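Local coordinates for Non-structural polyprotein (Sindbis virus, PDB 4GUA), which probably serves in viral RNA replication and polyprotein processing, joining an nsP2 protease region to the macro and zinc-binding domains of nsP3 in an uncleaved precursor, at residues W383-A397 with T400-P413. Sequence-based numbering, arbitrary orientation.
Sequences WPTSFTDSATETGTA and TVCLGKKVIHAVGP. With SO4 (sulfate ion), chain H.
His409 fills the tightly packed middle of the contact, its imidazole held between three residues of 383-397. CE1 points at the centre of the Phe387 ring in a T-shaped stack, the planes at 89° and the centroids 4.9 Å apart. Small serine suits position 390: its CB makes a CH-pi contact over one imidazole face, 12° off the normal, while OG turns to Gly369 O. His409 NE2 gives Ser386 O a weak, bent hydrogen bond; Thr400 OG1 and His409 NE2 are hydrogen-bonded at the ring edge (3.2 Å), either able to be the donor. A chi1 of -57° brings the imidazole's end toward 383-397, although the side chain does not set out that way. Equally buried, Cys402 SG lies at the indole edge, 3.8 Å from Trp383 CD1, and Ser386 CB packs on Val407. In this macro domain, 383-397 connects helix 375-382 to outermost strand 397-402, antiparallel to 405-410. On the turn side of the non-hydrogen-bonded Ala397-Ala410 pair run two straight bonds, Gly395 N to Val411 O (2.8 Å) and Val411 N to Thr396 O (3.1 Å). Gly395 suits the type II turn, where a side chain would jam against the preceding carbonyl. Thr394 packs its carbons on Val411 and Pro413 while OG1 donates to sulfate O3. The solvent side is looser: Thr385 is exposed, and exposed Asp389 turns to Arg398.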
loop_
_atom_site.group_PDB
_atom_site.type_symbol
_atom_site.label_atom_id
_atom_site.label_comp_id
_atom_site.label_asym_id
_atom_site.label_seq_id
_atom_site.Cartn_x
_atom_site.Cartn_y
_atom_site.Cartn_z
ATOM N N TRP A 383 -22.378 -8.128 -29.030
ATOM C CA TRP A 383 -22.044 -6.728 -28.783
ATOM C C TRP A 383 -21.081 -6.177 -29.831
ATOM O O TRP A 383 -19.981 -5.735 -29.497
ATOM C CB TRP A 383 -21.419 -6.557 -27.399
ATOM C CG TRP A 383 -22.300 -6.967 -26.260
ATOM C CD1 TRP A 383 -23.383 -6.298 -25.777
ATOM C CD2 TRP A 383 -22.145 -8.132 -25.438
ATOM N NE1 TRP A 383 -23.925 -6.981 -24.711
ATOM C CE2 TRP A 383 -23.185 -8.110 -24.482
ATOM C CE3 TRP A 383 -21.234 -9.195 -25.417
ATOM C CZ2 TRP A 383 -23.340 -9.110 -23.523
ATOM C CZ3 TRP A 383 -21.387 -10.185 -24.466
ATOM C CH2 TRP A 383 -22.432 -10.134 -23.529
ATOM N N PRO A 384 -21.502 -6.183 -31.104
ATOM C CA PRO A 384 -20.630 -5.766 -32.206
ATOM C C PRO A 384 -19.992 -4.395 -32.007
ATOM O O PRO A 384 -18.801 -4.241 -32.256
ATOM C CB PRO A 384 -21.575 -5.732 -33.412
ATOM C CG PRO A 384 -22.662 -6.674 -33.069
ATOM C CD PRO A 384 -22.836 -6.589 -31.580
ATOM N N THR A 385 -20.770 -3.420 -31.550
ATOM C CA THR A 385 -20.296 -2.039 -31.509
ATOM C C THR A 385 -19.211 -1.834 -30.457
ATOM O O THR A 385 -18.574 -0.782 -30.421
ATOM C CB THR A 385 -21.454 -1.024 -31.290
ATOM O OG1 THR A 385 -22.177 -1.351 -30.100
ATOM C CG2 THR A 385 -22.411 -1.049 -32.461
ATOM N N SER A 386 -18.998 -2.826 -29.598
ATOM C CA SER A 386 -17.906 -2.743 -28.636
ATOM C C SER A 386 -16.571 -2.913 -29.357
ATOM O O SER A 386 -15.519 -2.556 -28.831
ATOM C CB SER A 386 -18.064 -3.791 -27.535
ATOM O OG SER A 386 -17.940 -5.101 -28.053
ATOM N N PHE A 387 -16.636 -3.438 -30.576
ATOM C CA PHE A 387 -15.460 -3.637 -31.418
ATOM C C PHE A 387 -15.175 -2.444 -32.333
ATOM O O PHE A 387 -14.351 -2.539 -33.247
ATOM C CB PHE A 387 -15.596 -4.920 -32.236
ATOM C CG PHE A 387 -15.451 -6.172 -31.419
ATOM C CD1 PHE A 387 -16.486 -6.617 -30.620
ATOM C CD2 PHE A 387 -14.279 -6.902 -31.454
ATOM C CE1 PHE A 387 -16.354 -7.759 -29.870
ATOM C CE2 PHE A 387 -14.143 -8.049 -30.707
ATOM C CZ PHE A 387 -15.181 -8.479 -29.916
ATOM N N THR A 388 -15.898 -1.347 -32.121
ATOM C CA THR A 388 -15.661 -0.114 -32.868
ATOM C C THR A 388 -14.208 0.335 -32.708
ATOM O O THR A 388 -13.466 0.379 -33.689
ATOM C CB THR A 388 -16.610 1.008 -32.426
ATOM O OG1 THR A 388 -17.962 0.592 -32.638
ATOM C CG2 THR A 388 -16.349 2.281 -33.223
ATOM N N ASP A 389 -13.806 0.710 -31.494
ATOM C CA ASP A 389 -12.384 0.801 -31.201
ATOM C C ASP A 389 -12.059 -0.093 -30.001
ATOM O O ASP A 389 -12.223 0.320 -28.855
ATOM C CB ASP A 389 -12.042 2.260 -30.879
ATOM C CG ASP A 389 -10.620 2.635 -31.254
ATOM O OD1 ASP A 389 -9.756 1.733 -31.370
ATOM O OD2 ASP A 389 -10.366 3.847 -31.419
ATOM N N SER A 390 -11.586 -1.309 -30.268
ATOM C CA SER A 390 -11.201 -2.249 -29.208
ATOM C C SER A 390 -9.682 -2.479 -29.077
ATOM O O SER A 390 -9.231 -3.210 -28.192
ATOM C CB SER A 390 -11.918 -3.586 -29.402
ATOM O OG SER A 390 -12.034 -3.903 -30.773
ATOM N N ALA A 391 -8.897 -1.888 -29.972
ATOM C CA ALA A 391 -7.486 -2.260 -30.082
ATOM C C ALA A 391 -6.706 -1.812 -28.855
ATOM O O ALA A 391 -6.809 -0.666 -28.411
ATOM C CB ALA A 391 -6.871 -1.680 -31.344
ATOM N N THR A 392 -5.921 -2.732 -28.312
ATOM C CA THR A 392 -5.127 -2.454 -27.130
ATOM C C THR A 392 -3.909 -3.375 -27.148
ATOM O O THR A 392 -3.964 -4.455 -27.733
ATOM C CB THR A 392 -5.972 -2.664 -25.860
ATOM O OG1 THR A 392 -5.396 -1.950 -24.761
ATOM C CG2 THR A 392 -6.092 -4.145 -25.527
ATOM N N GLU A 393 -2.814 -2.959 -26.519
ATOM C CA GLU A 393 -1.566 -3.720 -26.605
ATOM C C GLU A 393 -1.622 -4.995 -25.764
ATOM O O GLU A 393 -2.330 -5.060 -24.764
ATOM C CB GLU A 393 -0.386 -2.860 -26.150
ATOM C CG GLU A 393 -0.202 -1.595 -26.967
ATOM C CD GLU A 393 1.073 -0.850 -26.621
ATOM O OE1 GLU A 393 1.744 -1.235 -25.638
ATOM O OE2 GLU A 393 1.398 0.130 -27.325
ATOM N N THR A 394 -0.845 -5.998 -26.157
ATOM C CA THR A 394 -0.762 -7.234 -25.395
ATOM C C THR A 394 -0.333 -6.934 -23.962
ATOM O O THR A 394 0.580 -6.139 -23.730
ATOM C CB THR A 394 0.237 -8.211 -26.038
ATOM O OG1 THR A 394 -0.236 -8.596 -27.337
ATOM C CG2 THR A 394 0.417 -9.449 -25.173
ATOM N N GLY A 395 -0.996 -7.561 -22.996
ATOM C CA GLY A 395 -0.688 -7.317 -21.600
ATOM C C GLY A 395 -1.480 -6.161 -21.009
ATOM O O GLY A 395 -1.192 -5.718 -19.899
ATOM N N THR A 396 -2.470 -5.667 -21.752
ATOM C CA THR A 396 -3.313 -4.568 -21.285
ATOM C C THR A 396 -4.791 -4.893 -21.496
ATOM O O THR A 396 -5.131 -5.940 -22.047
ATOM C CB THR A 396 -3.004 -3.240 -22.033
ATOM O OG1 THR A 396 -3.590 -3.264 -23.338
ATOM C CG2 THR A 396 -1.503 -3.003 -22.150
ATOM N N ALA A 397 -5.664 -3.986 -21.064
ATOM C CA ALA A 397 -7.103 -4.151 -21.262
ATOM C C ALA A 397 -7.766 -2.805 -21.510
ATOM O O ALA A 397 -7.372 -1.790 -20.938
ATOM C CB ALA A 397 -7.736 -4.826 -20.062
ATOM N N THR A 400 -14.710 -0.718 -23.062
ATOM C CA THR A 400 -15.638 -0.227 -24.069
ATOM C C THR A 400 -17.033 -0.555 -23.581
ATOM O O THR A 400 -17.200 -1.397 -22.707
ATOM C CB THR A 400 -15.409 -0.864 -25.455
ATOM O OG1 THR A 400 -15.847 -2.229 -25.448
ATOM C CG2 THR A 400 -13.935 -0.798 -25.847
ATOM N N VAL A 401 -18.029 0.116 -24.134
ATOM C CA VAL A 401 -19.402 -0.091 -23.707
ATOM C C VAL A 401 -20.312 -0.258 -24.907
ATOM O O VAL A 401 -20.249 0.523 -25.846
ATOM C CB VAL A 401 -19.904 1.094 -22.866
ATOM C CG1 VAL A 401 -21.368 0.893 -22.479
ATOM C CG2 VAL A 401 -19.012 1.285 -21.633
ATOM N N CYS A 402 -21.129 -1.304 -24.885
ATOM C CA CYS A 402 -22.161 -1.492 -25.896
ATOM C C CYS A 402 -23.525 -1.382 -25.220
ATOM O O CYS A 402 -23.918 -2.264 -24.450
ATOM C CB CYS A 402 -22.011 -2.849 -26.591
ATOM S SG CYS A 402 -23.275 -3.152 -27.853
ATOM N N LEU A 403 -24.237 -0.292 -25.504
ATOM C CA LEU A 403 -25.518 -0.026 -24.858
ATOM C C LEU A 403 -25.376 -0.157 -23.338
ATOM O O LEU A 403 -24.632 0.605 -22.718
ATOM C CB LEU A 403 -26.604 -0.940 -25.423
ATOM C CG LEU A 403 -26.913 -0.631 -26.894
ATOM C CD1 LEU A 403 -27.727 -1.741 -27.540
ATOM C CD2 LEU A 403 -27.635 0.712 -27.039
ATOM N N GLY A 404 -26.086 -1.103 -22.732
ATOM C CA GLY A 404 -26.070 -1.221 -21.285
ATOM C C GLY A 404 -25.016 -2.149 -20.699
ATOM O O GLY A 404 -25.157 -2.587 -19.556
ATOM N N LYS A 405 -23.967 -2.470 -21.452
ATOM C CA LYS A 405 -22.987 -3.433 -20.953
ATOM C C LYS A 405 -21.530 -3.046 -21.142
ATOM O O LYS A 405 -21.133 -2.596 -22.212
ATOM C CB LYS A 405 -23.192 -4.797 -21.589
ATOM C CG LYS A 405 -22.309 -5.843 -20.950
ATOM C CD LYS A 405 -22.824 -7.230 -21.207
ATOM C CE LYS A 405 -23.879 -7.641 -20.194
ATOM N NZ LYS A 405 -23.297 -7.946 -18.869
ATOM N N LYS A 406 -20.731 -3.270 -20.102
ATOM C CA LYS A 406 -19.303 -2.999 -20.164
ATOM C C LYS A 406 -18.560 -4.215 -20.694
ATOM O O LYS A 406 -18.553 -5.275 -20.074
ATOM C CB LYS A 406 -18.763 -2.645 -18.777
ATOM C CG LYS A 406 -19.308 -1.347 -18.223
ATOM C CD LYS A 406 -18.680 -0.989 -16.889
ATOM C CE LYS A 406 -19.405 0.181 -16.247
ATOM N NZ LYS A 406 -20.773 -0.196 -15.779
ATOM N N VAL A 407 -17.942 -4.051 -21.857
ATOM C CA VAL A 407 -17.095 -5.081 -22.429
ATOM C C VAL A 407 -15.637 -4.663 -22.299
ATOM O O VAL A 407 -15.212 -3.668 -22.882
ATOM C CB VAL A 407 -17.434 -5.321 -23.904
ATOM C CG1 VAL A 407 -16.571 -6.433 -24.474
ATOM C CG2 VAL A 407 -18.910 -5.652 -24.054
ATOM N N ILE A 408 -14.884 -5.420 -21.508
ATOM C CA ILE A 408 -13.467 -5.164 -21.296
ATOM C C ILE A 408 -12.639 -6.098 -22.175
ATOM O O ILE A 408 -12.650 -7.313 -21.979
ATOM C CB ILE A 408 -13.089 -5.421 -19.836
ATOM C CG1 ILE A 408 -13.906 -4.522 -18.915
ATOM C CG2 ILE A 408 -11.600 -5.209 -19.627
ATOM C CD1 ILE A 408 -13.714 -4.826 -17.447
ATOM N N HIS A 409 -11.909 -5.542 -23.134
ATOM C CA HIS A 409 -11.093 -6.364 -24.013
ATOM C C HIS A 409 -9.721 -6.538 -23.381
ATOM O O HIS A 409 -8.957 -5.582 -23.266
ATOM C CB HIS A 409 -10.959 -5.698 -25.389
ATOM C CG HIS A 409 -12.269 -5.426 -26.064
ATOM N ND1 HIS A 409 -12.728 -6.174 -27.125
ATOM C CD2 HIS A 409 -13.215 -4.484 -25.833
ATOM C CE1 HIS A 409 -13.902 -5.709 -27.515
ATOM N NE2 HIS A 409 -14.219 -4.682 -26.748
ATOM N N ALA A 410 -9.408 -7.762 -22.967
ATOM C CA ALA A 410 -8.125 -8.040 -22.335
ATOM C C ALA A 410 -7.281 -8.919 -23.248
ATOM O O ALA A 410 -7.713 -9.995 -23.656
ATOM C CB ALA A 410 -8.345 -8.719 -20.983
ATOM N N VAL A 411 -6.064 -8.475 -23.542
ATOM C CA VAL A 411 -5.212 -9.184 -24.491
ATOM C C VAL A 411 -4.092 -9.949 -23.802
ATOM O O VAL A 411 -3.123 -9.367 -23.310
ATOM C CB VAL A 411 -4.572 -8.206 -25.497
ATOM C CG1 VAL A 411 -3.754 -8.967 -26.537
ATOM C CG2 VAL A 411 -5.646 -7.351 -26.166
ATOM N N GLY A 412 -4.231 -11.269 -23.792
ATOM C CA GLY A 412 -3.208 -12.138 -23.250
ATOM C C GLY A 412 -2.093 -12.322 -24.257
ATOM O O GLY A 412 -2.266 -12.048 -25.445
ATOM N N PRO A 413 -0.934 -12.793 -23.789
ATOM C CA PRO A 413 0.196 -13.062 -24.677
ATOM C C PRO A 413 -0.014 -14.305 -25.524
ATOM O O PRO A 413 -0.619 -15.266 -25.048
ATOM C CB PRO A 413 1.345 -13.309 -23.696
ATOM C CG PRO A 413 0.678 -13.814 -22.469
ATOM C CD PRO A 413 -0.582 -13.013 -22.378
HETATM S S SO4 H . 2.610 -8.880 -29.471
HETATM O O1 SO4 H . 2.936 -8.945 -30.893
HETATM O O2 SO4 H . 3.741 -8.316 -28.733
HETATM O O3 SO4 H . 1.439 -8.021 -29.287
HETATM O O4 SO4 H . 2.323 -10.230 -28.979
#